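PDB 1N1Q: DNA protection during starvation protein from Brevibacillus brevis, which probably oxidises ferrous iron with hydrogen peroxide, stores it as a ferric mineral inside a hollow dodecamer, and binds and shields DNA during starvation. Local coordinates for residues Q7-L12 with L65-S70; K112-V117 with D128-I133. All coordinates share one frame; numbering follows the deposited sequence.

Contact 1: Q7-L12 with L65-S70; sequences QLVAVL and LSIGGS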
ATOM      1  N   GLN A   7       3.775  13.137 -37.633  1.00 15.46           N
ATOM      2  CA  GLN A   7       2.796  13.547 -36.636  1.00 15.45           C
ATOM      3  C   GLN A   7       1.447  12.868 -36.843  1.00 14.41           C
ATOM      4  O   GLN A   7       0.702  12.653 -35.886  1.00 13.69           O
ATOM      5  CB  GLN A   7       2.647  15.073 -36.627  1.00 14.81           C
ATOM      6  CG  GLN A   7       3.942  15.776 -36.207  1.00 16.08           C
ATOM      7  CD  GLN A   7       3.754  17.248 -35.922  1.00 12.10           C
ATOM      8  OE1 GLN A   7       2.881  17.630 -35.145  1.00 24.84           O
ATOM      9  NE2 GLN A   7       4.571  18.075 -36.530  1.00 13.37           N
ATOM     10  N   LEU A   8       1.118  12.528 -38.084  1.00 14.69           N
ATOM     11  CA  LEU A   8      -0.149  11.846 -38.318  1.00 15.28           C
ATOM     12  C   LEU A   8      -0.181  10.512 -37.576  1.00 16.01           C
ATOM     13  O   LEU A   8      -1.258  10.034 -37.227  1.00 14.69           O
ATOM     14  CB  LEU A   8      -0.389  11.622 -39.815  1.00 14.11           C
ATOM     15  CG  LEU A   8      -0.851  12.860 -40.598  1.00 14.71           C
ATOM     16  CD1 LEU A   8      -1.013  12.519 -42.047  1.00 12.95           C
ATOM     17  CD2 LEU A   8      -2.158  13.366 -40.024  1.00 13.06           C
ATOM     18  N   VAL A   9       0.977   9.900 -37.320  1.00 18.39           N
ATOM     19  CA  VAL A   9       0.918   8.629 -36.617  1.00 18.44           C
ATOM     20  C   VAL A   9       0.491   8.849 -35.174  1.00 17.77           C
ATOM     21  O   VAL A   9      -0.374   8.148 -34.666  1.00 16.85           O
ATOM     22  CB  VAL A   9       2.261   7.859 -36.641  1.00 18.89           C
ATOM     23  CG1 VAL A   9       2.116   6.546 -35.850  1.00 18.77           C
ATOM     24  CG2 VAL A   9       2.662   7.558 -38.082  1.00 19.50           C
ATOM     25  N   ALA A  10       1.088   9.837 -34.518  1.00 16.85           N
ATOM     26  CA  ALA A  10       0.730  10.140 -33.138  1.00 17.08           C
ATOM     27  C   ALA A  10      -0.740  10.562 -33.051  1.00 16.56           C
ATOM     28  O   ALA A  10      -1.432  10.242 -32.087  1.00 15.90           O
ATOM     29  CB  ALA A  10       1.637  11.245 -32.575  1.00 16.84           C
ATOM     30  N   VAL A  11      -1.221  11.274 -34.065  1.00 16.13           N
ATOM     31  CA  VAL A  11      -2.618  11.710 -34.071  1.00 16.16           C
ATOM     32  C   VAL A  11      -3.570  10.514 -34.174  1.00 15.91           C
ATOM     33  O   VAL A  11      -4.558  10.430 -33.455  1.00 14.31           O
ATOM     34  CB  VAL A  11      -2.907  12.679 -35.236  1.00 16.33           C
ATOM     35  CG1 VAL A  11      -4.398  12.997 -35.299  1.00 17.15           C
ATOM     36  CG2 VAL A  11      -2.117  13.952 -35.045  1.00 16.45           C
ATOM     37  N   LEU A  12      -3.261   9.585 -35.069  1.00 15.94           N
ATOM     38  CA  LEU A  12      -4.102   8.411 -35.244  1.00 16.73           C
ATOM     39  C   LEU A  12      -4.041   7.523 -34.010  1.00 15.75           C
ATOM     40  O   LEU A  12      -5.029   6.888 -33.639  1.00 15.20           O
ATOM     41  CB  LEU A  12      -3.662   7.631 -36.484  1.00 17.43           C
ATOM     42  CG  LEU A  12      -3.980   8.387 -37.779  1.00 22.84           C
ATOM     43  CD1 LEU A  12      -3.394   7.650 -38.966  1.00 26.53           C
ATOM     44  CD2 LEU A  12      -5.493   8.523 -37.921  1.00 25.03           C
ATOM     45  N   LEU A  65       4.229   8.328 -26.785  1.00 13.48           N
ATOM     46  CA  LEU A  65       5.400   8.903 -26.139  1.00 14.18           C
ATOM     47  C   LEU A  65       6.693   8.389 -26.780  1.00 14.12           C
ATOM     48  O   LEU A  65       7.642   9.144 -26.973  1.00 13.40           O
ATOM     49  CB  LEU A  65       5.401   8.551 -24.648  1.00 14.49           C
ATOM     50  CG  LEU A  65       4.321   9.193 -23.768  1.00 16.16           C
ATOM     51  CD1 LEU A  65       4.174   8.413 -22.472  1.00 17.79           C
ATOM     52  CD2 LEU A  65       4.694  10.640 -23.489  1.00 17.02           C
ATOM     53  N   SER A  66       6.714   7.099 -27.109  1.00 14.21           N
ATOM     54  CA  SER A  66       7.877   6.471 -27.716  1.00 14.34           C
ATOM     55  C   SER A  66       8.224   7.022 -29.094  1.00 14.83           C
ATOM     56  O   SER A  66       9.362   6.875 -29.540  1.00 14.72           O
ATOM     57  CB  SER A  66       7.667   4.959 -27.805  1.00 14.62           C
ATOM     58  OG  SER A  66       7.601   4.395 -26.508  1.00 14.24           O
ATOM     59  N   ILE A  67       7.263   7.651 -29.768  1.00 15.03           N
ATOM     60  CA  ILE A  67       7.557   8.218 -31.077  1.00 15.97           C
ATOM     61  C   ILE A  67       7.640   9.745 -31.024  1.00 16.37           C
ATOM     62  O   ILE A  67       7.665  10.406 -32.056  1.00 16.65           O
ATOM     63  CB  ILE A  67       6.512   7.798 -32.143  1.00 15.66           C
ATOM     64  CG1 ILE A  67       5.109   8.241 -31.714  1.00 15.42           C
ATOM     65  CG2 ILE A  67       6.594   6.295 -32.381  1.00 17.20           C
ATOM     66  CD1 ILE A  67       4.100   8.232 -32.868  1.00 18.54           C
ATOM     67  N   GLY A  68       7.656  10.298 -29.814  1.00 16.92           N
ATOM     68  CA  GLY A  68       7.774  11.739 -29.669  1.00 17.15           C
ATOM     69  C   GLY A  68       6.526  12.591 -29.544  1.00 17.40           C
ATOM     70  O   GLY A  68       6.623  13.815 -29.568  1.00 17.24           O
ATOM     71  N   GLY A  69       5.358  11.974 -29.400  1.00 17.65           N
ATOM     72  CA  GLY A  69       4.145  12.762 -29.261  1.00 17.66           C
ATOM     73  C   GLY A  69       3.686  12.857 -27.818  1.00 18.01           C
ATOM     74  O   GLY A  69       4.360  12.380 -26.910  1.00 17.80           O
ATOM     75  N   SER A  70       2.539  13.487 -27.609  1.00 18.72           N
ATOM     76  CA  SER A  70       1.950  13.612 -26.285  1.00 19.00           C
ATOM     77  C   SER A  70       0.593  12.934 -26.355  1.00 17.64           C
ATOM     78  O   SER A  70      -0.220  13.248 -27.221  1.00 16.93           O
ATOM     79  CB  SER A  70       1.786  15.080 -25.888  1.00 19.90           C
ATOM     80  OG  SER A  70       3.000  15.608 -25.376  1.00 25.42           O
TER

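Contact 2: K112-V117 with D128-I133; sequences KVARDV and DMLDAI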
ATOM      1  N   LYS A 112      -7.422  -0.495 -39.394  1.00 18.25           N
ATOM      2  CA  LYS A 112      -6.859  -0.800 -40.710  1.00 19.47           C
ATOM      3  C   LYS A 112      -6.321   0.479 -41.351  1.00 19.51           C
ATOM      4  O   LYS A 112      -5.236   0.489 -41.927  1.00 18.79           O
ATOM      5  CB  LYS A 112      -7.921  -1.428 -41.621  1.00 20.35           C
ATOM      6  CG  LYS A 112      -8.325  -2.849 -41.237  1.00 22.57           C
ATOM      7  CD  LYS A 112      -9.425  -3.359 -42.146  1.00 27.51           C
ATOM      8  CE  LYS A 112      -9.892  -4.747 -41.729  1.00 31.27           C
ATOM      9  NZ  LYS A 112     -11.098  -5.175 -42.490  1.00 34.14           N
ATOM     10  N   VAL A 113      -7.085   1.561 -41.247  1.00 19.49           N
ATOM     11  CA  VAL A 113      -6.664   2.839 -41.810  1.00 19.63           C
ATOM     12  C   VAL A 113      -5.408   3.369 -41.116  1.00 19.12           C
ATOM     13  O   VAL A 113      -4.465   3.806 -41.775  1.00 18.49           O
ATOM     14  CB  VAL A 113      -7.790   3.900 -41.686  1.00 20.44           C
ATOM     15  CG1 VAL A 113      -7.237   5.299 -41.969  1.00 21.52           C
ATOM     16  CG2 VAL A 113      -8.915   3.580 -42.664  1.00 20.38           C
ATOM     17  N   ALA A 114      -5.400   3.325 -39.786  1.00 18.37           N
ATOM     18  CA  ALA A 114      -4.260   3.803 -39.011  1.00 18.02           C
ATOM     19  C   ALA A 114      -2.990   3.011 -39.314  1.00 17.76           C
ATOM     20  O   ALA A 114      -1.900   3.581 -39.409  1.00 16.17           O
ATOM     21  CB  ALA A 114      -4.582   3.732 -37.520  1.00 18.42           C
ATOM     22  N   ARG A 115      -3.129   1.699 -39.449  1.00 17.90           N
ATOM     23  CA  ARG A 115      -1.979   0.853 -39.747  1.00 19.30           C
ATOM     24  C   ARG A 115      -1.388   1.250 -41.094  1.00 19.42           C
ATOM     25  O   ARG A 115      -0.170   1.354 -41.240  1.00 18.19           O
ATOM     26  CB  ARG A 115      -2.394  -0.615 -39.773  1.00 19.32           C
ATOM     27  CG  ARG A 115      -2.720  -1.201 -38.400  1.00 21.75           C
ATOM     28  CD  ARG A 115      -3.378  -2.558 -38.572  1.00 22.95           C
ATOM     29  NE  ARG A 115      -2.720  -3.295 -39.644  1.00 22.83           N
ATOM     30  CZ  ARG A 115      -3.353  -3.993 -40.581  1.00 22.50           C
ATOM     31  NH1 ARG A 115      -4.676  -4.074 -40.586  1.00 19.28           N
ATOM     32  NH2 ARG A 115      -2.656  -4.571 -41.551  1.00 23.87           N
ATOM     33  N   ASP A 116      -2.258   1.481 -42.074  1.00 20.23           N
ATOM     34  CA  ASP A 116      -1.796   1.864 -43.400  1.00 21.34           C
ATOM     35  C   ASP A 116      -1.015   3.169 -43.347  1.00 21.42           C
ATOM     36  O   ASP A 116       0.000   3.332 -44.016  1.00 21.34           O
ATOM     37  CB  ASP A 116      -2.964   2.009 -44.367  1.00 21.64           C
ATOM     38  CG  ASP A 116      -2.529   2.557 -45.717  1.00 24.85           C
ATOM     39  OD1 ASP A 116      -2.730   3.761 -45.960  1.00 27.31           O
ATOM     40  OD2 ASP A 116      -1.970   1.787 -46.519  1.00 28.04           O
ATOM     41  N   VAL A 117      -1.492   4.102 -42.538  1.00 21.63           N
ATOM     42  CA  VAL A 117      -0.816   5.378 -42.392  1.00 22.15           C
ATOM     43  C   VAL A 117       0.518   5.199 -41.674  1.00 21.92           C
ATOM     44  O   VAL A 117       1.512   5.834 -42.040  1.00 21.28           O
ATOM     45  CB  VAL A 117      -1.689   6.379 -41.611  1.00 22.67           C
ATOM     46  CG1 VAL A 117      -0.868   7.600 -41.234  1.00 23.83           C
ATOM     47  CG2 VAL A 117      -2.874   6.797 -42.453  1.00 23.75           C
ATOM     48  N   ASP A 128       2.263  -2.669 -36.053  1.00 16.40           N
ATOM     49  CA  ASP A 128       2.189  -3.966 -35.399  1.00 17.45           C
ATOM     50  C   ASP A 128       1.347  -3.945 -34.124  1.00 17.62           C
ATOM     51  O   ASP A 128       0.549  -4.855 -33.890  1.00 16.41           O
ATOM     52  CB  ASP A 128       3.594  -4.473 -35.078  1.00 18.94           C
ATOM     53  CG  ASP A 128       3.594  -5.918 -34.604  1.00 21.38           C
ATOM     54  OD1 ASP A 128       3.259  -6.803 -35.413  1.00 27.29           O
ATOM     55  OD2 ASP A 128       3.911  -6.158 -33.422  1.00 26.74           O
ATOM     56  N   MET A 129       1.518  -2.915 -33.299  1.00 17.59           N
ATOM     57  CA  MET A 129       0.747  -2.815 -32.062  1.00 18.14           C
ATOM     58  C   MET A 129      -0.738  -2.681 -32.392  1.00 17.53           C
ATOM     59  O   MET A 129      -1.596  -3.285 -31.747  1.00 16.71           O
ATOM     60  CB  MET A 129       1.187  -1.599 -31.239  1.00 18.77           C
ATOM     61  CG  MET A 129       0.117  -0.538 -31.126  1.00 21.36           C
ATOM     62  SD  MET A 129       0.463   0.631 -29.832  1.00 28.87           S
ATOM     63  CE  MET A 129       0.215  -0.345 -28.428  1.00 26.11           C
ATOM     64  N   LEU A 130      -1.040  -1.855 -33.387  1.00 17.11           N
ATOM     65  CA  LEU A 130      -2.427  -1.645 -33.788  1.00 17.31           C
ATOM     66  C   LEU A 130      -3.011  -2.951 -34.316  1.00 17.69           C
ATOM     67  O   LEU A 130      -4.180  -3.256 -34.088  1.00 16.69           O
ATOM     68  CB  LEU A 130      -2.512  -0.569 -34.874  1.00 17.32           C
ATOM     69  CG  LEU A 130      -2.053   0.833 -34.455  1.00 17.80           C
ATOM     70  CD1 LEU A 130      -2.091   1.765 -35.657  1.00 18.32           C
ATOM     71  CD2 LEU A 130      -2.947   1.354 -33.338  1.00 18.50           C
ATOM     72  N   ASP A 131      -2.183  -3.717 -35.021  1.00 17.64           N
ATOM     73  CA  ASP A 131      -2.603  -4.994 -35.588  1.00 17.74           C
ATOM     74  C   ASP A 131      -2.990  -5.971 -34.472  1.00 16.87           C
ATOM     75  O   ASP A 131      -3.997  -6.677 -34.579  1.00 15.87           O
ATOM     76  CB  ASP A 131      -1.468  -5.566 -36.448  1.00 18.15           C
ATOM     77  CG  ASP A 131      -1.925  -6.691 -37.377  1.00 22.12           C
ATOM     78  OD1 ASP A 131      -3.103  -6.703 -37.784  1.00 26.12           O
ATOM     79  OD2 ASP A 131      -1.081  -7.544 -37.718  1.00 26.41           O
ATOM     80  N   ALA A 132      -2.199  -6.001 -33.401  1.00 16.26           N
ATOM     81  CA  ALA A 132      -2.488  -6.881 -32.272  1.00 16.74           C
ATOM     82  C   ALA A 132      -3.848  -6.552 -31.650  1.00 16.24           C
ATOM     83  O   ALA A 132      -4.595  -7.454 -31.281  1.00 16.20           O
ATOM     84  CB  ALA A 132      -1.376  -6.782 -31.215  1.00 16.47           C
ATOM     85  N   ILE A 133      -4.173  -5.267 -31.533  1.00 15.66           N
ATOM     86  CA  ILE A 133      -5.472  -4.875 -30.973  1.00 15.41           C
ATOM     87  C   ILE A 133      -6.560  -5.328 -31.949  1.00 15.03           C
ATOM     88  O   ILE A 133      -7.579  -5.899 -31.552  1.00 13.77           O
ATOM     89  CB  ILE A 133      -5.618  -3.331 -30.794  1.00 15.66           C
ATOM     90  CG1 ILE A 133      -4.828  -2.842 -29.573  1.00 16.53           C
ATOM     91  CG2 ILE A 133      -7.097  -2.964 -30.605  1.00 15.99           C
ATOM     92  CD1 ILE A 133      -3.397  -3.191 -29.585  1.00 18.54           C
TER

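Contact 1: Q7-L12 with L65-S70
Ile67 and Gly69 lie in the Schellman motif that ends helix 39-66, and they rest against Val9 and Ala10 of helix 4-33. Both helices belong to the four-helix bundle of the ferritin-like fold. Gly68 is the C-prime residue of the motif. Gly68 N bonds to Leu65 O at 3.1 Å, and the positive phi of Gly68 (94°) turns the chain out of the helix. The turn brings Gly69 close to Ala10, with a CA to CA distance of 5.8 Å.

One methyl does most of the touching. Ile67 CD1 reaches over the helix backbone to lie 3.8 Å from Ala10 N. Ile67 CD1 also sits beside Ala10 CB at 3.9 Å. Val9 CG1 meets Ile67 CD1 at 4.0 Å. The Ile67 side chain crosses that of Val9 at about a right angle. Ile67 CG1 stands between the backbone N and the carbonyl carbon (chi1 59°), and from there an extended chi2 carries CD1 to the helix. Ala10 CB also faces Gly69, with 4.4 Å to Gly69 CA.

Polar groups around the turn find partners outside the two segments. Ile67 O accepts a bond from Lys2 NZ, and Ser70 O one from Asn14 ND2. Ser66 OG bonds back to the carbonyl of Glu62, an iron ligand. Between the segments the contact is small, burying 127 Å². They meet through apolar packing alone, Ile67 CD1 against Val9 and Ala10, and a CB on Gly69 would clash with Ala10 CB.

Contact 2: K112-V117 with D128-I133
Asp131 OD1 sits over one face of the Arg115 guanidinium, 3.8 Å above the plane and over its centre. The pair makes a long salt bridge, Arg115 NE to Asp131 OD1 at 3.9 Å. No N-H points at the oxygen, so the polar link is one of charge, not a hydrogen bond. The carboxylate plane is turned 28° from that of the guanidinium. A bend at chi3 (40°) swings the Arg115 head over Asp131, and NH1 makes a salt bridge to Glu134. The cation probably favours the ionised forms of both acids. With an alanine in place of Arg115, Asp131 and Glu134 would probably lose this nearby positive charge, and the flank of Leu130 its cover.

Nearer the Arg115 backbone the packing is apolar. Arg115 CG touches Leu130 CB at 3.6 Å, and the two side chains run alongside one another, pointing opposite ways. Leu130 CD1 reaches Ala114 CB at 3.7 Å.

Helices 93-120 and 124-148 form an antiparallel hairpin, and these segments of it pack with axes 9.2 Å apart at an angle of 164°. Leu130 also touches Leu13 on helix 4-33, while Met129 packs against Thr59, Leu60 and Arg63 of helix 39-66.

Contacts 1 and 2 share no helix, and their centres are 14 Å apart. Contact 1 joins helix 4-33 to the end of helix 39-66, and contact 2 pairs helices 93-120 and 124-148. Between them they involve the four long helices of the chain. Leu12 of segment 7-12 bridges them by packing on segment 112-117: Leu12 CD1 lies 3.4 Å from Val117 CB and 3.9 Å from Ala114 CA. Leu8 CB adds a looser touch on Val117 CG1. Contact 1 is nearer the iron chemistry, since the side chain of Ile67 is about 10 Å from that of Glu62, a ligand of the di-iron centre between subunits. Contact 2 includes no iron ligand and is structural packing within one subunit.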